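Uncharacterized protein (Enterococcus faecalis, PDB 2QRU) is of unknown function but has the alpha/beta-hydrolase fold and is probably a hydrolase. Local coordinates at residues A[68-73]-A[170-175]; A[106-111]-A[134-139]; A[128-133]-A[249-254]; A[213-218]-A[227-232]. One frame throughout, in Å; residues are numbered along the deposited sequence. Where two conformers were deposited one is given.

Contact 1: A[68-73]-A[170-175]; sequences LAPNTK and LSRYLL
Arg-172 carries the polar part of this contact: its NH2 is shared between two oxygens of the loop 68-73. One bond runs to the backbone, NH2 to Ala-69 O at 2.9 Å, lying in the guanidinium plane but arriving above the carbonyl plane. The other goes tip to tip to the Asn-71 side chain, NH2 to OD1 at 2.8 Å, with the amide and guanidinium planes turned 70° apart. The chain bends at chi3 (61°), which places NE; NE donates to Ile-39 O and NH1 to Asp-159 O. Asn-71 ND2 in turn donates to the carbonyls of Lys-162 and Asp-159. Carbon atoms pack round the group: Pro-70 CD, after a cis peptide, lies at the guanidinium edge near NH2, and Leu-68 CD1 near NE. The apolar pair is Pro-70 CD with Leu-175 CD2, 3.8 Å. A buried guanidinium, held by neutral carbonyl and amide oxygens that probably share its charge, thus joins the loop before helix 74-93 to the turn leading into helix 173-181, two parts of the alpha/beta-hydrolase fold.

Contact 2: A[106-111]-A[134-139]; sequences GGYLML and TDLEFI
Tyr-108 reaches from helix 105-119 to the loop 134-139, meeting the backbone of Thr-134 at its rim and Leu-136 over one ring face. With CG anti to the backbone N (chi1 174°) the ring is carried out to the loop, where CE1 comes within 4.0 Å of Thr-134 O. The Leu-136 side chain crosses the tyrosine at about a right angle: CD2 makes a CH-pi contact 4.1 Å from the ring centroid, 13° off the normal, while CD1 lies 3.9 Å from Tyr-108 OH. That hydroxyl has its polar partner outside the two segments, Tyr-200 O. The helix begins within the probable nucleophile elbow of the alpha/beta-hydrolase fold, whose GxSxG pattern ends at Gly-106, and the tyrosine joins it to the loop leaving the next strand, 127-130. One turn on, Leu-111 points toward the loop and crosses Thr-134 obliquely, its CD1 4.0 Å from CG2. Beyond this, the loop is braced by an Asx turn, Glu-137 N donating to Asp-135 OD1 at 2.9 Å.

Contact 3: A[128-133]-A[249-254]; sequences VNFYGY and HDFLKQ. With PO4 (phosphate ion), chain B.
Tyr-131 OH is gripped by two hydrogen bonds from the loop 249-254: it donates to Asp-250 OD1 at 2.6 Å, on the anti side of the carboxylate, and accepts from Leu-252 N at 3.0 Å in a nearly straight bond (162°). Asp-250 OD1 is shared with Arg-103 NE in a salt bridge. Tyr-131 CG sits between the backbone N and the carbonyl carbon (chi1 41°), bringing the ring between two aromatic neighbours. In two edge-to-face pairs, each with planes at 63°, its CD1/CE1 edge meets the face of His-249 and its CD2/CE2 edge that of Phe-251. His-249 O lies 3.2 Å above the centre of one tyrosine face, Phe-130 CB over the opposite one. His-249 occupies the place of the histidine in a probable Ser-His-Asp triad of this alpha/beta-hydrolase fold, its ND1 bonded to Asp-221 and NE2 to Ser-104. NE2 also donates to phosphate O1 at 3.0 Å; the ion, probably from the crystallisation liquor, is further bonded to the backbone N of Gly-36, Gly-37 and Ala-105. Apolar packing completes the contact: Leu-252 CD2 sits over the Phe-130 face, 4.0 Å from the centroid, and Phe-251 CE1 meets the edge of the same ring.

Contact 4: A[213-218]-A[227-232]; sequences CFSTAS and RYSKKI
Ser-229 and Ser-215 face each other where helix 227-235 packs on strand 213-218, their CA atoms being the nearest across the two segments. Ser-215 OG, anti to the backbone N (chi1 -179°), donates to Ser-229 O at 2.7 Å, the donor tilted 21° from the carbonyl plane. The same OG packs on Ser-229 CB. Ser-229 in turn lays its side chain against Ala-217: OG is 3.5 Å from Ala-217 CB, and CB is 3.6 Å from the same methyl. The polar partner of Ser-229 OG is Asn-129 ND2, on the neighbouring strand 127-130, which is bonded to Ser-215 OG as well, so one amide group serves both hydroxyls. Ile-232, a turn further along the helix, contributes CG2, which touches Cys-213 SG at 3.6 Å and lies 3.9 Å from Ser-215 OG. The axes of the short segments run nearly antiparallel, at 164°, and approach to 7.3 Å. This is the first half of a beta-alpha-beta unit, in which the chain leaves strand 213-218, returns along the helix and enters strand 240-244. Small side chains at the interface are consistent with this close approach, and the buried hydroxyls are satisfied by a helix carbonyl and an asparagine amide, which ties the helix to two adjacent strands of the sheet.

Contacts 2, 3 and 4 form one continuous region, with centres about 10 to 12 Å apart, whereas contact 1 stands aside, its centre about 17 Å from that of contact 2, about 19 Å from that of contact 3 with its phosphate site, and about 25 Å from that of contact 4. Contact 3 holds the phosphate and His-249 of the probable triad, and contact 2 starts at Gly-106 of the elbow that bears Ser-104. Contacts 3 and 4 share the sheet through backbone bonds, Tyr-131 N to Thr-216 O at 2.8 Å among them. Contacts 2 and 4 meet at Asp-135 OD1 and Tyr-228 OH, a probable hydrogen bond of 2.5 Å. Contacts 2 and 3 touch at Tyr-108 CD1 and Tyr-133 O, 3.3 Å apart.

Contact 1: A[68-73]-A[170-175]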
loop_
_atom_site.group_PDB
_atom_site.type_symbol
_atom_site.label_atom_id
_atom_site.label_comp_id
_atom_site.label_asym_id
_atom_site.label_seq_id
_atom_site.Cartn_x
_atom_site.Cartn_y
_atom_site.Cartn_z
ATOM N N LEU A 68 -11.293 -5.163 -2.021
ATOM C CA LEU A 68 -11.222 -4.218 -3.129
ATOM C C LEU A 68 -12.579 -3.610 -3.422
ATOM O O LEU A 68 -13.612 -4.281 -3.312
ATOM C CB LEU A 68 -10.674 -4.868 -4.402
ATOM C CG LEU A 68 -9.292 -5.527 -4.288
ATOM C CD1 LEU A 68 -8.964 -6.248 -5.577
ATOM C CD2 LEU A 68 -8.215 -4.481 -3.930
ATOM N N ALA A 69 -12.529 -2.328 -3.773
ATOM C CA ALA A 69 -13.685 -1.551 -4.218
ATOM C C ALA A 69 -13.943 -1.809 -5.709
ATOM O O ALA A 69 -13.041 -2.280 -6.428
ATOM C CB ALA A 69 -13.441 -0.049 -3.933
ATOM N N PRO A 70 -15.177 -1.540 -6.194
ATOM C CA PRO A 70 -16.363 -1.034 -5.482
ATOM C C PRO A 70 -17.077 -2.099 -4.648
ATOM O O PRO A 70 -18.024 -1.756 -3.918
ATOM C CB PRO A 70 -17.288 -0.575 -6.624
ATOM C CG PRO A 70 -16.962 -1.555 -7.759
ATOM C CD PRO A 70 -15.462 -1.831 -7.618
ATOM N N ASN A 71 -16.659 -3.369 -4.800
ATOM C CA ASN A 71 -17.285 -4.532 -4.136
ATOM C C ASN A 71 -17.366 -4.317 -2.628
ATOM O O ASN A 71 -18.392 -4.614 -2.009
ATOM C CB ASN A 71 -16.535 -5.825 -4.462
ATOM C CG ASN A 71 -16.339 -6.031 -5.949
ATOM O OD1 ASN A 71 -15.935 -5.117 -6.669
ATOM N ND2 ASN A 71 -16.612 -7.248 -6.422
ATOM N N THR A 72 -16.305 -3.733 -2.061
ATOM C CA THR A 72 -16.247 -3.349 -0.657
ATOM C C THR A 72 -15.804 -1.880 -0.608
ATOM O O THR A 72 -14.861 -1.511 -1.310
ATOM C CB THR A 72 -15.232 -4.220 0.113
ATOM O OG1 THR A 72 -15.622 -5.604 0.020
ATOM C CG2 THR A 72 -15.171 -3.812 1.565
ATOM N N LYS A 73 -16.504 -1.055 0.184
ATOM C CA LYS A 73 -16.240 0.401 0.264
ATOM C C LYS A 73 -15.046 0.700 1.170
ATOM O O LYS A 73 -14.683 -0.136 1.993
ATOM C CB LYS A 73 -17.492 1.165 0.740
ATOM C CG LYS A 73 -18.709 0.969 -0.169
ATOM C CD LYS A 73 -18.315 1.024 -1.651
ATOM C CE LYS A 73 -19.559 0.988 -2.531
ATOM N NZ LYS A 73 -19.235 0.741 -3.959
ATOM N N LEU A 170 -4.394 -8.998 -12.442
ATOM C CA LEU A 170 -4.706 -7.593 -12.715
ATOM C C LEU A 170 -5.894 -7.417 -13.670
ATOM O O LEU A 170 -5.931 -6.486 -14.476
ATOM C CB LEU A 170 -3.463 -6.833 -13.220
ATOM C CG LEU A 170 -2.127 -7.163 -12.533
ATOM C CD1 LEU A 170 -0.985 -6.267 -13.010
ATOM C CD2 LEU A 170 -2.264 -7.067 -11.028
ATOM N N SER A 171 -6.867 -8.319 -13.568
ATOM C CA SER A 171 -8.009 -8.310 -14.458
ATOM C C SER A 171 -8.940 -7.117 -14.197
ATOM O O SER A 171 -9.701 -6.707 -15.075
ATOM C CB SER A 171 -8.779 -9.627 -14.335
ATOM O OG SER A 171 -9.443 -9.705 -13.086
ATOM N N ARG A 172 -8.858 -6.552 -12.994
ATOM C CA ARG A 172 -9.725 -5.433 -12.624
ATOM C C ARG A 172 -9.070 -4.081 -12.950
ATOM O O ARG A 172 -9.630 -3.017 -12.643
ATOM C CB ARG A 172 -10.107 -5.526 -11.143
ATOM C CG ARG A 172 -10.831 -6.828 -10.741
ATOM C CD ARG A 172 -10.855 -6.988 -9.212
ATOM N NE ARG A 172 -11.560 -5.879 -8.575
ATOM C CZ ARG A 172 -12.890 -5.799 -8.443
ATOM N NH1 ARG A 172 -13.663 -6.790 -8.872
ATOM N NH2 ARG A 172 -13.454 -4.730 -7.865
ATOM N N TYR A 173 -7.888 -4.133 -13.576
ATOM C CA TYR A 173 -7.149 -2.923 -13.978
ATOM C C TYR A 173 -8.023 -1.936 -14.783
ATOM O O TYR A 173 -8.039 -0.724 -14.516
ATOM C CB TYR A 173 -5.872 -3.318 -14.753
ATOM C CG TYR A 173 -5.201 -2.180 -15.488
ATOM C CD1 TYR A 173 -5.593 -1.844 -16.792
ATOM C CD2 TYR A 173 -4.178 -1.440 -14.885
ATOM C CE1 TYR A 173 -4.991 -0.798 -17.472
ATOM C CE2 TYR A 173 -3.556 -0.400 -15.560
ATOM C CZ TYR A 173 -3.966 -0.086 -16.846
ATOM O OH TYR A 173 -3.364 0.951 -17.519
ATOM N N LEU A 174 -8.768 -2.456 -15.754
ATOM C CA LEU A 174 -9.622 -1.596 -16.578
ATOM C C LEU A 174 -10.763 -0.950 -15.796
ATOM O O LEU A 174 -11.209 0.145 -16.148
ATOM C CB LEU A 174 -10.183 -2.352 -17.799
ATOM C CG LEU A 174 -9.171 -2.747 -18.874
ATOM C CD1 LEU A 174 -9.834 -3.244 -20.140
ATOM C CD2 LEU A 174 -8.204 -1.598 -19.165
ATOM N N LEU A 175 -11.252 -1.633 -14.765
ATOM C CA LEU A 175 -12.372 -1.102 -13.981
ATOM C C LEU A 175 -11.914 0.157 -13.252
ATOM O O LEU A 175 -12.635 1.160 -13.175
ATOM C CB LEU A 175 -12.893 -2.148 -12.988
ATOM C CG LEU A 175 -14.169 -1.786 -12.208
ATOM C CD1 LEU A 175 -15.380 -1.620 -13.117
ATOM C CD2 LEU A 175 -14.437 -2.841 -11.146
#

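Contact 2: A[106-111]-A[134-139]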
loop_
_atom_site.group_PDB
_atom_site.type_symbol
_atom_site.label_atom_id
_atom_site.label_comp_id
_atom_site.label_asym_id
_atom_site.label_seq_id
_atom_site.Cartn_x
_atom_site.Cartn_y
_atom_site.Cartn_z
ATOM N N GLY A 106 -1.538 1.019 -1.328
ATOM C CA GLY A 106 -0.993 0.321 -0.155
ATOM C C GLY A 106 -0.327 1.267 0.862
ATOM O O GLY A 106 -0.340 0.983 2.056
ATOM N N GLY A 107 0.273 2.367 0.393
ATOM C CA GLY A 107 0.840 3.373 1.324
ATOM C C GLY A 107 -0.245 4.082 2.127
ATOM O O GLY A 107 -0.095 4.325 3.326
ATOM N N TYR A 108 -1.341 4.444 1.449
ATOM C CA TYR A 108 -2.486 5.042 2.132
ATOM C C TYR A 108 -3.028 4.050 3.183
ATOM O O TYR A 108 -3.277 4.426 4.368
ATOM C CB TYR A 108 -3.551 5.386 1.098
ATOM C CG TYR A 108 -4.841 5.869 1.734
ATOM C CD1 TYR A 108 -4.940 7.139 2.298
ATOM C CD2 TYR A 108 -5.965 5.042 1.792
ATOM C CE1 TYR A 108 -6.159 7.595 2.908
ATOM C CE2 TYR A 108 -7.172 5.476 2.385
ATOM C CZ TYR A 108 -7.265 6.764 2.942
ATOM O OH TYR A 108 -8.429 7.235 3.557
ATOM N N LEU A 109 -3.220 2.802 2.769
ATOM C CA LEU A 109 -3.722 1.759 3.656
ATOM C C LEU A 109 -2.783 1.593 4.850
ATOM O O LEU A 109 -3.242 1.563 5.992
ATOM C CB LEU A 109 -3.925 0.439 2.888
ATOM C CG LEU A 109 -5.074 0.449 1.872
ATOM C CD1 LEU A 109 -5.002 -0.891 1.092
ATOM C CD2 LEU A 109 -6.481 0.711 2.518
HETATM N N MSE A 110 -1.477 1.551 4.591
HETATM C CA MSE A 110 -0.486 1.421 5.664
HETATM C C MSE A 110 -0.596 2.539 6.716
HETATM O O MSE A 110 -0.569 2.321 7.963
HETATM C CB MSE A 110 0.927 1.456 5.067
HETATM C CG MSE A 110 2.016 1.713 6.144
HETATM SE SE MSE A 110 3.731 1.796 5.183
HETATM C CE MSE A 110 3.534 3.641 4.522
ATOM N N LEU A 111 -0.753 3.766 6.217
ATOM C CA LEU A 111 -0.815 4.921 7.112
ATOM C C LEU A 111 -2.115 4.931 7.928
ATOM O O LEU A 111 -2.111 5.196 9.143
ATOM C CB LEU A 111 -0.616 6.216 6.327
ATOM C CG LEU A 111 0.803 6.330 5.737
ATOM C CD1 LEU A 111 0.841 7.456 4.670
ATOM C CD2 LEU A 111 1.840 6.580 6.833
ATOM N N THR A 134 -2.045 10.504 2.048
ATOM C CA THR A 134 -2.511 10.617 3.425
ATOM C C THR A 134 -4.008 10.986 3.451
ATOM O O THR A 134 -4.632 10.977 4.510
ATOM C CB THR A 134 -1.728 11.731 4.171
ATOM O OG1 THR A 134 -1.728 12.912 3.358
ATOM C CG2 THR A 134 -0.280 11.297 4.458
ATOM N N ASP A 135 -4.551 11.313 2.285
ATOM C CA ASP A 135 -5.969 11.635 2.138
ATOM C C ASP A 135 -6.352 11.361 0.681
ATOM O O ASP A 135 -5.502 10.980 -0.130
ATOM C CB ASP A 135 -6.269 13.076 2.615
ATOM C CG ASP A 135 -5.648 14.144 1.734
ATOM O OD1 ASP A 135 -5.818 14.072 0.493
ATOM O OD2 ASP A 135 -5.010 15.077 2.282
ATOM N N LEU A 136 -7.640 11.514 0.380
ATOM C CA LEU A 136 -8.153 11.172 -0.939
ATOM C C LEU A 136 -8.493 12.431 -1.771
ATOM O O LEU A 136 -9.103 12.326 -2.850
ATOM C CB LEU A 136 -9.378 10.249 -0.773
ATOM C CG LEU A 136 -9.042 8.927 -0.044
ATOM C CD1 LEU A 136 -10.325 8.155 0.246
ATOM C CD2 LEU A 136 -8.054 8.084 -0.825
ATOM N N GLU A 137 -8.067 13.618 -1.309
ATOM C CA GLU A 137 -8.516 14.867 -1.963
ATOM C C GLU A 137 -8.077 14.918 -3.421
ATOM O O GLU A 137 -8.781 15.445 -4.275
ATOM C CB GLU A 137 -7.985 16.105 -1.240
ATOM C CG GLU A 137 -8.430 16.176 0.190
ATOM C CD GLU A 137 -9.943 16.196 0.303
ATOM O OE1 GLU A 137 -10.588 16.992 -0.420
ATOM O OE2 GLU A 137 -10.463 15.391 1.090
ATOM N N PHE A 138 -6.902 14.354 -3.705
ATOM C CA PHE A 138 -6.323 14.473 -5.039
ATOM C C PHE A 138 -7.189 13.793 -6.128
ATOM O O PHE A 138 -7.069 14.116 -7.313
ATOM C CB PHE A 138 -4.873 13.951 -5.044
ATOM C CG PHE A 138 -4.780 12.463 -4.871
ATOM C CD1 PHE A 138 -4.826 11.911 -3.600
ATOM C CD2 PHE A 138 -4.646 11.620 -5.963
ATOM C CE1 PHE A 138 -4.785 10.556 -3.422
ATOM C CE2 PHE A 138 -4.577 10.244 -5.799
ATOM C CZ PHE A 138 -4.655 9.707 -4.520
ATOM N N ILE A 139 -8.063 12.865 -5.741
ATOM C CA ILE A 139 -8.889 12.176 -6.751
ATOM C C ILE A 139 -10.040 13.062 -7.263
ATOM O O ILE A 139 -10.742 12.691 -8.211
ATOM C CB ILE A 139 -9.414 10.769 -6.298
ATOM C CG1 ILE A 139 -10.625 10.867 -5.372
ATOM C CG2 ILE A 139 -8.276 9.942 -5.685
ATOM C CD1 ILE A 139 -11.180 9.504 -4.928
#

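Contact 3: A[128-133]-A[249-254]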
loop_
_atom_site.group_PDB
_atom_site.type_symbol
_atom_site.label_atom_id
_atom_site.label_comp_id
_atom_site.label_asym_id
_atom_site.label_seq_id
_atom_site.Cartn_x
_atom_site.Cartn_y
_atom_site.Cartn_z
ATOM N N VAL A 128 7.520 2.117 5.345
ATOM C CA VAL A 128 8.186 2.402 4.069
ATOM C C VAL A 128 7.067 2.729 3.083
ATOM O O VAL A 128 6.176 1.914 2.837
ATOM C CB VAL A 128 9.031 1.176 3.583
ATOM C CG1 VAL A 128 9.656 1.466 2.204
ATOM C CG2 VAL A 128 10.109 0.790 4.624
ATOM N N ASN A 129 7.060 3.965 2.612
ATOM C CA ASN A 129 6.044 4.476 1.701
ATOM C C ASN A 129 6.603 4.616 0.279
ATOM O O ASN A 129 7.498 5.437 0.054
ATOM C CB ASN A 129 5.639 5.881 2.149
ATOM C CG ASN A 129 4.763 6.544 1.132
ATOM O OD1 ASN A 129 3.757 5.973 0.739
ATOM N ND2 ASN A 129 5.133 7.747 0.706
ATOM N N PHE A 130 6.058 3.839 -0.646
ATOM C CA PHE A 130 6.283 4.026 -2.088
ATOM C C PHE A 130 5.085 4.768 -2.642
ATOM O O PHE A 130 4.027 4.151 -2.862
ATOM C CB PHE A 130 6.454 2.669 -2.760
ATOM C CG PHE A 130 7.806 2.087 -2.525
ATOM C CD1 PHE A 130 8.864 2.427 -3.393
ATOM C CD2 PHE A 130 8.025 1.205 -1.499
ATOM C CE1 PHE A 130 10.167 1.902 -3.175
ATOM C CE2 PHE A 130 9.297 0.669 -1.275
ATOM C CZ PHE A 130 10.375 1.006 -2.101
ATOM N N TYR A 131 5.242 6.095 -2.804
ATOM C CA TYR A 131 4.283 6.968 -3.516
ATOM C C TYR A 131 2.800 6.762 -3.107
ATOM O O TYR A 131 1.879 6.732 -3.938
ATOM C CB TYR A 131 4.520 6.935 -5.035
ATOM C CG TYR A 131 4.820 5.571 -5.621
ATOM C CD1 TYR A 131 3.801 4.684 -5.946
ATOM C CD2 TYR A 131 6.143 5.163 -5.840
ATOM C CE1 TYR A 131 4.084 3.416 -6.503
ATOM C CE2 TYR A 131 6.435 3.892 -6.370
ATOM C CZ TYR A 131 5.411 3.031 -6.696
ATOM O OH TYR A 131 5.744 1.789 -7.285
ATOM N N GLY A 132 2.610 6.656 -1.790
ATOM C CA GLY A 132 1.250 6.637 -1.222
ATOM C C GLY A 132 0.741 8.059 -0.972
ATOM O O GLY A 132 1.245 9.056 -1.528
ATOM N N TYR A 133 -0.257 8.140 -0.084
ATOM C CA TYR A 133 -0.965 9.391 0.177
ATOM C C TYR A 133 -1.658 9.326 1.523
ATOM O O TYR A 133 -1.845 8.224 2.065
ATOM C CB TYR A 133 -1.929 9.692 -0.954
ATOM C CG TYR A 133 -2.662 8.516 -1.553
ATOM C CD1 TYR A 133 -2.103 7.788 -2.627
ATOM C CD2 TYR A 133 -3.950 8.159 -1.103
ATOM C CE1 TYR A 133 -2.792 6.703 -3.212
ATOM C CE2 TYR A 133 -4.618 7.077 -1.677
ATOM C CZ TYR A 133 -4.052 6.380 -2.745
ATOM O OH TYR A 133 -4.723 5.327 -3.348
ATOM N N HIS A 249 4.557 7.134 -12.142
ATOM C CA HIS A 249 4.036 6.770 -10.822
ATOM C C HIS A 249 4.581 5.458 -10.232
ATOM O O HIS A 249 5.231 5.452 -9.160
ATOM C CB HIS A 249 2.499 6.721 -10.907
ATOM C CG HIS A 249 1.821 6.226 -9.662
ATOM N ND1 HIS A 249 1.915 6.877 -8.453
ATOM C CD2 HIS A 249 1.021 5.151 -9.449
ATOM C CE1 HIS A 249 1.201 6.229 -7.551
ATOM N NE2 HIS A 249 0.656 5.173 -8.129
ATOM N N ASP A 250 4.299 4.338 -10.908
ATOM C CA ASP A 250 4.470 3.041 -10.249
ATOM C C ASP A 250 5.845 2.485 -10.508
ATOM O O ASP A 250 5.990 1.426 -11.134
ATOM C CB ASP A 250 3.387 2.044 -10.710
ATOM C CG ASP A 250 3.334 0.786 -9.839
ATOM O OD1 ASP A 250 3.766 0.787 -8.655
ATOM O OD2 ASP A 250 2.837 -0.233 -10.343
ATOM N N PHE A 251 6.876 3.189 -10.045
ATOM C CA PHE A 251 8.221 2.806 -10.520
ATOM C C PHE A 251 8.775 1.493 -9.945
ATOM O O PHE A 251 9.826 1.012 -10.418
ATOM C CB PHE A 251 9.229 3.952 -10.418
ATOM C CG PHE A 251 9.439 4.458 -9.008
ATOM C CD1 PHE A 251 10.217 3.721 -8.142
ATOM C CD2 PHE A 251 8.876 5.676 -8.579
ATOM C CE1 PHE A 251 10.451 4.184 -6.823
ATOM C CE2 PHE A 251 9.132 6.140 -7.281
ATOM C CZ PHE A 251 9.914 5.399 -6.425
ATOM N N LEU A 252 8.054 0.875 -8.986
ATOM C CA LEU A 252 8.407 -0.513 -8.582
ATOM C C LEU A 252 8.235 -1.542 -9.729
ATOM O O LEU A 252 8.749 -2.669 -9.643
ATOM C CB LEU A 252 7.648 -0.970 -7.330
ATOM C CG LEU A 252 8.043 -0.302 -5.998
ATOM C CD1 LEU A 252 7.063 -0.778 -5.000
ATOM C CD2 LEU A 252 9.418 -0.766 -5.624
ATOM N N LYS A 253 7.548 -1.149 -10.799
ATOM C CA LYS A 253 7.472 -1.991 -12.013
ATOM C C LYS A 253 8.797 -2.046 -12.766
ATOM O O LYS A 253 9.020 -2.956 -13.603
ATOM C CB LYS A 253 6.392 -1.475 -12.948
ATOM C CG LYS A 253 4.986 -1.663 -12.436
ATOM C CD LYS A 253 3.988 -1.336 -13.518
ATOM C CE LYS A 253 4.106 0.123 -13.962
ATOM N NZ LYS A 253 3.038 0.471 -14.933
ATOM N N GLN A 254 9.673 -1.079 -12.476
ATOM C CA GLN A 254 10.963 -0.949 -13.196
ATOM C C GLN A 254 12.166 -1.004 -12.272
ATOM O O GLN A 254 12.962 -0.056 -12.215
ATOM C CB GLN A 254 11.079 0.374 -13.965
ATOM C CG GLN A 254 9.961 0.781 -14.846
ATOM C CD GLN A 254 10.066 2.268 -15.187
ATOM O OE1 GLN A 254 9.134 3.039 -14.943
ATOM N NE2 GLN A 254 11.217 2.677 -15.719
HETATM P P PO4 B . -1.969 2.420 -7.708
HETATM O O1 PO4 B . -2.005 3.942 -7.715
HETATM O O2 PO4 B . -2.882 1.926 -8.823
HETATM O O3 PO4 B . -0.573 1.901 -8.062
HETATM O O4 PO4 B . -2.383 1.942 -6.326
#

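Contact 4: A[213-218]-A[227-232]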
loop_
_atom_site.group_PDB
_atom_site.type_symbol
_atom_site.label_atom_id
_atom_site.label_comp_id
_atom_site.label_asym_id
_atom_site.label_seq_id
_atom_site.Cartn_x
_atom_site.Cartn_y
_atom_site.Cartn_z
ATOM N N CYS A 213 9.659 6.805 8.993
ATOM C CA CYS A 213 9.222 6.393 7.687
ATOM C C CYS A 213 10.283 6.714 6.611
ATOM O O CYS A 213 10.928 7.818 6.657
ATOM C CB CYS A 213 7.893 7.110 7.389
ATOM S SG CYS A 213 7.280 6.713 5.708
ATOM N N PHE A 214 10.503 5.761 5.707
ATOM C CA PHE A 214 11.265 6.004 4.467
ATOM C C PHE A 214 10.260 6.198 3.354
ATOM O O PHE A 214 9.432 5.306 3.071
ATOM C CB PHE A 214 12.165 4.825 4.131
ATOM C CG PHE A 214 12.996 5.038 2.896
ATOM C CD1 PHE A 214 12.449 4.831 1.607
ATOM C CD2 PHE A 214 14.331 5.466 3.033
ATOM C CE1 PHE A 214 13.254 5.021 0.463
ATOM C CE2 PHE A 214 15.143 5.690 1.899
ATOM C CZ PHE A 214 14.617 5.460 0.615
ATOM N N SER A 215 10.288 7.382 2.736
ATOM C CA SER A 215 9.220 7.779 1.805
ATOM C C SER A 215 9.836 8.189 0.476
ATOM O O SER A 215 10.829 8.907 0.457
ATOM C CB SER A 215 8.465 8.994 2.369
ATOM O OG SER A 215 7.402 9.408 1.507
ATOM N N THR A 216 9.248 7.752 -0.637
ATOM C CA THR A 216 9.807 8.033 -1.961
ATOM C C THR A 216 8.692 8.123 -3.018
ATOM O O THR A 216 7.677 7.439 -2.930
ATOM C CB THR A 216 10.841 6.929 -2.353
ATOM O OG1 THR A 216 11.390 7.211 -3.649
ATOM C CG2 THR A 216 10.173 5.522 -2.385
ATOM N N ALA A 217 8.920 8.974 -4.019
ATOM C CA ALA A 217 7.960 9.172 -5.115
ATOM C C ALA A 217 8.665 9.933 -6.201
ATOM O O ALA A 217 9.686 10.594 -5.949
ATOM C CB ALA A 217 6.750 9.966 -4.652
ATOM N N SER A 218 8.130 9.799 -7.411
ATOM C CA SER A 218 8.670 10.481 -8.568
ATOM C C SER A 218 8.080 11.874 -8.724
ATOM O O SER A 218 6.852 12.050 -8.636
ATOM C CB SER A 218 8.352 9.674 -9.819
ATOM O OG SER A 218 8.742 10.419 -10.961
ATOM N N ARG A 227 3.827 15.690 -3.602
ATOM C CA ARG A 227 3.786 16.412 -2.319
ATOM C C ARG A 227 3.345 15.479 -1.176
ATOM O O ARG A 227 3.674 15.710 0.015
ATOM C CB ARG A 227 2.873 17.637 -2.399
ATOM C CG ARG A 227 1.405 17.288 -2.706
ATOM C CD ARG A 227 0.460 18.507 -2.482
ATOM N NE ARG A 227 -0.929 18.131 -2.776
ATOM C CZ ARG A 227 -1.765 17.542 -1.898
ATOM N NH1 ARG A 227 -1.378 17.273 -0.631
ATOM N NH2 ARG A 227 -3.017 17.237 -2.282
ATOM N N TYR A 228 2.540 14.460 -1.493
ATOM C CA TYR A 228 2.105 13.559 -0.406
ATOM C C TYR A 228 3.296 12.837 0.212
ATOM O O TYR A 228 3.406 12.737 1.439
ATOM C CB TYR A 228 1.128 12.515 -0.924
ATOM C CG TYR A 228 -0.287 13.092 -1.037
ATOM C CD1 TYR A 228 -1.076 13.294 0.096
ATOM C CD2 TYR A 228 -0.801 13.437 -2.276
ATOM C CE1 TYR A 228 -2.392 13.843 0.004
ATOM C CE2 TYR A 228 -2.134 13.977 -2.384
ATOM C CZ TYR A 228 -2.905 14.178 -1.232
ATOM O OH TYR A 228 -4.214 14.700 -1.362
ATOM N N SER A 229 4.144 12.279 -0.658
ATOM C CA SER A 229 5.306 11.569 -0.136
ATOM C C SER A 229 6.302 12.509 0.535
ATOM O O SER A 229 6.999 12.103 1.452
ATOM C CB SER A 229 5.954 10.709 -1.234
ATOM O OG SER A 229 5.089 9.627 -1.561
ATOM N N LYS A 230 6.382 13.753 0.074
ATOM C CA LYS A 230 7.201 14.753 0.828
ATOM C C LYS A 230 6.664 14.911 2.243
ATOM O O LYS A 230 7.435 14.871 3.203
ATOM C CB LYS A 230 7.178 16.139 0.179
ATOM C CG LYS A 230 7.918 16.141 -1.136
ATOM C CD LYS A 230 7.769 17.489 -1.792
ATOM C CE LYS A 230 8.485 17.549 -3.105
ATOM N NZ LYS A 230 8.095 18.780 -3.903
ATOM N N LYS A 231 5.347 15.127 2.370
ATOM C CA LYS A 231 4.736 15.292 3.680
ATOM C C LYS A 231 4.999 14.050 4.533
ATOM O O LYS A 231 5.353 14.146 5.714
ATOM C CB LYS A 231 3.220 15.553 3.543
ATOM C CG LYS A 231 2.517 15.635 4.904
ATOM C CD LYS A 231 1.219 16.429 4.854
ATOM C CE LYS A 231 0.161 15.663 4.091
ATOM N NZ LYS A 231 -1.129 16.410 4.260
ATOM N N ILE A 232 4.801 12.874 3.941
ATOM C CA ILE A 232 4.965 11.624 4.670
ATOM C C ILE A 232 6.404 11.472 5.183
ATOM O O ILE A 232 6.605 11.037 6.333
ATOM C CB ILE A 232 4.531 10.397 3.797
ATOM C CG1 ILE A 232 3.017 10.398 3.577
ATOM C CG2 ILE A 232 4.934 9.084 4.450
ATOM C CD1 ILE A 232 2.600 9.561 2.307
#